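Inositol monophosphatase family protein (PDB 4I3Y) probably hydrolyses inositol monophosphates to inositol and phosphate, binds magnesium ions and is inhibited by lithium. Local coordinates at residues Ile112-Val126 against Lys212-Glu224. Sequence-based numbering, arbitrary orientation.
Sequences ILAYFYEGKPMLSYV and KPWDIAAQFLFAE
The antiparallel hairpin 112-117/120-126, closed by a type I' turn, meets helix 219-224 on one face of the large mixed sheet of the inositol monophosphatase fold, an example of small residues bringing a helix close to a sheet. The axes of strand 120-126 and helix 219-224 come within 7.5 Å, at 106° to each other. At the centre S124 and A218 bring their CA atoms within 4.5 Å. The S124 hydroxyl, turned beside its own backbone N (chi1 -62°), makes at most a weak hydrogen bond from OG to A218 O (3.0 Å), since its proton has another acceptor within reach. The methyl of A218 fits among I112, V126 and the Y125 carbonyl. Towards the turn, L221 CB packs 3.9 Å from P121 CB, and CD2 lies 3.3 Å from M122 O, in the classic bulge where M122 and L123 face Y115. Further along the strand, F222 CE2 lies 3.7 Å from S124 CB. I112 CD1 lies 3.7 Å from D215 O, which Q219 NE2 also grips in the carbonyl plane; the D215 carboxylate lies close to that of D94, a magnesium ligand. Helix 12-35 covers the hairpin's opposite face; strands 89-97 and 133-138 flank it within the sheet.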
loop_
_atom_site.group_PDB
_atom_site.type_symbol
_atom_site.label_atom_id
_atom_site.label_comp_id
_atom_site.label_asym_id
_atom_site.label_seq_id
_atom_site.Cartn_x
_atom_site.Cartn_y
_atom_site.Cartn_z
ATOM N N ILE A 112 1.048 -8.918 -14.978
ATOM C CA ILE A 112 2.325 -8.593 -15.592
ATOM C C ILE A 112 2.529 -9.255 -16.988
ATOM O O ILE A 112 2.438 -10.511 -17.158
ATOM C CB ILE A 112 3.533 -8.910 -14.664
ATOM C CG1 ILE A 112 3.310 -8.198 -13.317
ATOM C CG2 ILE A 112 4.876 -8.498 -15.321
ATOM C CD1 ILE A 112 4.384 -8.431 -12.251
ATOM N N LEU A 113 2.874 -8.422 -17.965
ATOM C CA LEU A 113 3.198 -8.972 -19.321
ATOM C C LEU A 113 4.445 -8.371 -19.863
ATOM O O LEU A 113 4.654 -7.161 -19.709
ATOM C CB LEU A 113 2.089 -8.640 -20.336
ATOM C CG LEU A 113 0.938 -9.612 -20.371
ATOM C CD1 LEU A 113 -0.250 -9.005 -21.142
ATOM C CD2 LEU A 113 1.341 -10.996 -20.926
ATOM N N ALA A 114 5.272 -9.177 -20.542
ATOM C CA ALA A 114 6.482 -8.650 -21.142
ATOM C C ALA A 114 6.816 -9.484 -22.399
ATOM O O ALA A 114 6.755 -10.737 -22.371
ATOM C CB ALA A 114 7.653 -8.668 -20.154
ATOM N N TYR A 115 7.122 -8.747 -23.478
ATOM C CA TYR A 115 7.479 -9.312 -24.763
ATOM C C TYR A 115 8.978 -9.059 -25.071
ATOM O O TYR A 115 9.487 -7.913 -25.054
ATOM C CB TYR A 115 6.595 -8.708 -25.857
ATOM C CG TYR A 115 7.051 -8.965 -27.280
ATOM C CD1 TYR A 115 7.093 -10.271 -27.797
ATOM C CD2 TYR A 115 7.423 -7.883 -28.137
ATOM C CE1 TYR A 115 7.486 -10.517 -29.136
ATOM C CE2 TYR A 115 7.828 -8.100 -29.480
ATOM C CZ TYR A 115 7.848 -9.408 -29.985
ATOM O OH TYR A 115 8.273 -9.649 -31.293
ATOM N N PHE A 116 9.636 -10.132 -25.444
ATOM C CA PHE A 116 11.058 -10.123 -25.690
ATOM C C PHE A 116 11.247 -10.616 -27.120
ATOM O O PHE A 116 10.702 -11.664 -27.504
ATOM C CB PHE A 116 11.797 -11.100 -24.730
ATOM C CG PHE A 116 11.764 -10.660 -23.303
ATOM C CD1 PHE A 116 12.802 -9.883 -22.781
ATOM C CD2 PHE A 116 10.672 -10.962 -22.509
ATOM C CE1 PHE A 116 12.766 -9.437 -21.478
ATOM C CE2 PHE A 116 10.633 -10.517 -21.189
ATOM C CZ PHE A 116 11.665 -9.756 -20.675
ATOM N N TYR A 117 12.005 -9.847 -27.874
ATOM C CA TYR A 117 12.260 -10.179 -29.277
ATOM C C TYR A 117 13.741 -10.568 -29.397
ATOM O O TYR A 117 14.622 -9.726 -29.172
ATOM C CB TYR A 117 11.919 -9.000 -30.208
ATOM C CG TYR A 117 12.365 -9.265 -31.652
ATOM C CD1 TYR A 117 11.765 -10.274 -32.399
ATOM C CD2 TYR A 117 13.431 -8.546 -32.239
ATOM C CE1 TYR A 117 12.168 -10.545 -33.691
ATOM C CE2 TYR A 117 13.845 -8.822 -33.543
ATOM C CZ TYR A 117 13.208 -9.839 -34.249
ATOM O OH TYR A 117 13.561 -10.159 -35.547
ATOM N N GLU A 118 14.013 -11.844 -29.709
ATOM C CA GLU A 118 15.407 -12.360 -29.696
ATOM C C GLU A 118 16.081 -11.894 -28.433
ATOM O O GLU A 118 17.117 -11.218 -28.476
ATOM C CB GLU A 118 16.207 -11.913 -30.916
ATOM C CG GLU A 118 15.500 -12.242 -32.204
ATOM C CD GLU A 118 16.307 -11.913 -33.439
ATOM O OE1 GLU A 118 17.176 -11.004 -33.432
ATOM O OE2 GLU A 118 16.067 -12.602 -34.428
ATOM N N GLY A 119 15.434 -12.197 -27.311
ATOM C CA GLY A 119 15.917 -11.782 -25.990
ATOM C C GLY A 119 15.988 -10.299 -25.565
ATOM O O GLY A 119 16.459 -10.004 -24.463
ATOM N N LYS A 120 15.527 -9.368 -26.403
ATOM C CA LYS A 120 15.547 -7.951 -26.037
ATOM C C LYS A 120 14.107 -7.500 -25.691
ATOM O O LYS A 120 13.150 -7.775 -26.440
ATOM C CB LYS A 120 16.154 -7.081 -27.145
ATOM C CG LYS A 120 16.109 -5.588 -26.849
ATOM C CD LYS A 120 17.153 -4.805 -27.630
ATOM C CE LYS A 120 16.763 -4.613 -29.070
ATOM N NZ LYS A 120 17.358 -3.355 -29.640
ATOM N N PRO A 121 13.949 -6.883 -24.514
ATOM C CA PRO A 121 12.632 -6.355 -24.052
ATOM C C PRO A 121 12.161 -5.293 -25.073
ATOM O O PRO A 121 12.896 -4.323 -25.314
ATOM C CB PRO A 121 12.984 -5.612 -22.731
ATOM C CG PRO A 121 14.289 -6.131 -22.309
ATOM C CD PRO A 121 15.047 -6.529 -23.592
ATOM N N MET A 122 10.974 -5.496 -25.635
ATOM C CA MET A 122 10.336 -4.588 -26.576
ATOM C C MET A 122 9.033 -3.944 -26.019
ATOM O O MET A 122 8.796 -2.751 -26.263
ATOM C CB MET A 122 10.015 -5.311 -27.902
ATOM C CG MET A 122 11.237 -5.844 -28.657
ATOM S SD MET A 122 12.406 -4.522 -29.015
ATOM C CE MET A 122 13.711 -5.356 -29.900
ATOM N N LEU A 123 8.194 -4.750 -25.360
ATOM C CA LEU A 123 6.895 -4.280 -24.761
ATOM C C LEU A 123 6.771 -4.833 -23.329
ATOM O O LEU A 123 7.109 -5.988 -23.067
ATOM C CB LEU A 123 5.680 -4.725 -25.561
ATOM C CG LEU A 123 5.547 -4.297 -27.021
ATOM C CD1 LEU A 123 4.373 -5.065 -27.671
ATOM C CD2 LEU A 123 5.386 -2.788 -27.194
ATOM N N SER A 124 6.333 -3.984 -22.414
ATOM C CA SER A 124 6.092 -4.385 -20.999
ATOM C C SER A 124 4.825 -3.798 -20.439
ATOM O O SER A 124 4.477 -2.684 -20.791
ATOM C CB SER A 124 7.261 -3.962 -20.122
ATOM O OG SER A 124 8.424 -4.633 -20.571
ATOM N N TYR A 125 4.155 -4.540 -19.560
ATOM C CA TYR A 125 2.882 -4.138 -19.043
ATOM C C TYR A 125 2.762 -4.555 -17.585
ATOM O O TYR A 125 3.035 -5.731 -17.269
ATOM C CB TYR A 125 1.720 -4.843 -19.818
ATOM C CG TYR A 125 1.741 -4.498 -21.288
ATOM C CD1 TYR A 125 1.182 -3.297 -21.751
ATOM C CD2 TYR A 125 2.417 -5.312 -22.191
ATOM C CE1 TYR A 125 1.264 -2.946 -23.098
ATOM C CE2 TYR A 125 2.564 -4.964 -23.510
ATOM C CZ TYR A 125 1.949 -3.801 -23.965
ATOM O OH TYR A 125 2.047 -3.523 -25.268
ATOM N N VAL A 126 2.302 -3.599 -16.744
ATOM C CA VAL A 126 1.879 -3.844 -15.364
ATOM C C VAL A 126 0.500 -3.228 -15.172
ATOM O O VAL A 126 0.343 -1.991 -15.119
ATOM C CB VAL A 126 2.852 -3.321 -14.294
ATOM C CG1 VAL A 126 2.307 -3.699 -12.901
ATOM C CG2 VAL A 126 4.258 -3.918 -14.485
ATOM N N LYS A 212 10.447 -15.139 -9.346
ATOM C CA LYS A 212 10.361 -15.942 -10.562
ATOM C C LYS A 212 10.475 -15.031 -11.758
ATOM O O LYS A 212 10.304 -13.815 -11.613
ATOM C CB LYS A 212 9.035 -16.662 -10.600
ATOM C CG LYS A 212 8.942 -17.648 -9.441
ATOM C CD LYS A 212 9.761 -18.920 -9.682
ATOM C CE LYS A 212 10.430 -19.507 -8.437
ATOM N NZ LYS A 212 9.987 -18.848 -7.161
ATOM N N PRO A 213 10.718 -15.610 -12.950
ATOM C CA PRO A 213 10.849 -14.819 -14.174
ATOM C C PRO A 213 9.648 -13.831 -14.373
ATOM O O PRO A 213 9.876 -12.654 -14.721
ATOM C CB PRO A 213 10.853 -15.906 -15.279
ATOM C CG PRO A 213 11.570 -17.040 -14.608
ATOM C CD PRO A 213 11.059 -17.041 -13.174
ATOM N N TRP A 214 8.432 -14.337 -14.148
ATOM C CA TRP A 214 7.183 -13.591 -14.393
ATOM C C TRP A 214 6.964 -12.448 -13.368
ATOM O O TRP A 214 6.323 -11.474 -13.710
ATOM C CB TRP A 214 5.974 -14.540 -14.454
ATOM C CG TRP A 214 5.991 -15.572 -13.342
ATOM C CD1 TRP A 214 5.630 -15.358 -12.035
ATOM C CD2 TRP A 214 6.446 -16.937 -13.417
ATOM N NE1 TRP A 214 5.793 -16.511 -11.309
ATOM C CE2 TRP A 214 6.271 -17.504 -12.132
ATOM C CE3 TRP A 214 6.926 -17.748 -14.460
ATOM C CZ2 TRP A 214 6.580 -18.857 -11.833
ATOM C CZ3 TRP A 214 7.254 -19.099 -14.163
ATOM C CH2 TRP A 214 7.085 -19.637 -12.869
ATOM N N ASP A 215 7.502 -12.566 -12.138
ATOM C CA ASP A 215 7.350 -11.467 -11.130
ATOM C C ASP A 215 8.121 -10.193 -11.520
ATOM O O ASP A 215 7.795 -9.095 -11.052
ATOM C CB ASP A 215 7.847 -11.897 -9.729
ATOM C CG ASP A 215 7.174 -13.132 -9.211
ATOM O OD1 ASP A 215 5.915 -13.242 -9.199
ATOM O OD2 ASP A 215 7.955 -14.021 -8.791
ATOM N N ILE A 216 9.164 -10.344 -12.342
ATOM C CA ILE A 216 10.036 -9.226 -12.737
ATOM C C ILE A 216 10.095 -8.895 -14.234
ATOM O O ILE A 216 10.847 -8.008 -14.642
ATOM C CB ILE A 216 11.482 -9.431 -12.194
ATOM C CG1 ILE A 216 12.155 -10.738 -12.731
ATOM C CG2 ILE A 216 11.428 -9.500 -10.662
ATOM C CD1 ILE A 216 13.672 -10.720 -12.523
ATOM N N ALA A 217 9.317 -9.613 -15.049
ATOM C CA ALA A 217 9.567 -9.638 -16.502
ATOM C C ALA A 217 9.353 -8.268 -17.154
ATOM O O ALA A 217 10.137 -7.868 -18.002
ATOM C CB ALA A 217 8.686 -10.703 -17.169
ATOM N N ALA A 218 8.323 -7.533 -16.742
ATOM C CA ALA A 218 8.026 -6.228 -17.352
ATOM C C ALA A 218 9.000 -5.131 -16.933
ATOM O O ALA A 218 9.219 -4.154 -17.675
ATOM C CB ALA A 218 6.616 -5.805 -16.944
ATOM N N GLN A 219 9.538 -5.275 -15.721
ATOM C CA GLN A 219 10.322 -4.251 -15.098
ATOM C C GLN A 219 11.631 -3.915 -15.851
ATOM O O GLN A 219 12.105 -2.749 -15.784
ATOM C CB GLN A 219 10.631 -4.630 -13.642
ATOM C CG GLN A 219 9.432 -4.580 -12.693
ATOM C CD GLN A 219 8.693 -5.894 -12.582
ATOM O OE1 GLN A 219 8.314 -6.511 -13.608
ATOM N NE2 GLN A 219 8.377 -6.298 -11.343
ATOM N N PHE A 220 12.221 -4.904 -16.554
ATOM C CA PHE A 220 13.442 -4.627 -17.354
ATOM C C PHE A 220 13.273 -3.431 -18.233
ATOM O O PHE A 220 14.118 -2.550 -18.245
ATOM C CB PHE A 220 13.832 -5.801 -18.266
ATOM C CG PHE A 220 14.360 -7.020 -17.520
ATOM C CD1 PHE A 220 15.700 -7.104 -17.159
ATOM C CD2 PHE A 220 13.508 -8.103 -17.216
ATOM C CE1 PHE A 220 16.160 -8.239 -16.482
ATOM C CE2 PHE A 220 13.965 -9.206 -16.543
ATOM C CZ PHE A 220 15.301 -9.266 -16.151
ATOM N N LEU A 221 12.202 -3.394 -19.026
ATOM C CA LEU A 221 12.099 -2.282 -19.987
ATOM C C LEU A 221 11.764 -0.972 -19.283
ATOM O O LEU A 221 12.258 0.118 -19.688
ATOM C CB LEU A 221 11.076 -2.643 -21.088
ATOM C CG LEU A 221 10.880 -1.625 -22.180
ATOM C CD1 LEU A 221 12.209 -1.407 -22.856
ATOM C CD2 LEU A 221 9.824 -2.115 -23.193
ATOM N N PHE A 222 10.956 -1.050 -18.192
ATOM C CA PHE A 222 10.722 0.146 -17.385
ATOM C C PHE A 222 12.037 0.717 -16.870
ATOM O O PHE A 222 12.218 1.931 -16.877
ATOM C CB PHE A 222 9.722 -0.116 -16.250
ATOM C CG PHE A 222 8.274 -0.234 -16.709
ATOM C CD1 PHE A 222 7.473 0.907 -16.854
ATOM C CD2 PHE A 222 7.699 -1.470 -16.953
ATOM C CE1 PHE A 222 6.154 0.802 -17.300
ATOM C CE2 PHE A 222 6.376 -1.591 -17.387
ATOM C CZ PHE A 222 5.595 -0.461 -17.536
ATOM N N ALA A 223 12.931 -0.155 -16.384
ATOM C CA ALA A 223 14.180 0.287 -15.748
ATOM C C ALA A 223 15.087 0.931 -16.821
ATOM O O ALA A 223 15.628 2.012 -16.617
ATOM C CB ALA A 223 14.893 -0.897 -15.067
ATOM N N GLU A 224 15.154 0.302 -17.997
ATOM C CA GLU A 224 15.926 0.907 -19.094
ATOM C C GLU A 224 15.373 2.292 -19.510
ATOM O O GLU A 224 16.116 3.268 -19.580
ATOM C CB GLU A 224 15.879 -0.035 -20.296
ATOM C CG GLU A 224 16.602 0.499 -21.526
ATOM C CD GLU A 224 16.870 -0.592 -22.531
ATOM O OE1 GLU A 224 16.467 -1.739 -22.318
ATOM O OE2 GLU A 224 17.490 -0.269 -23.554
#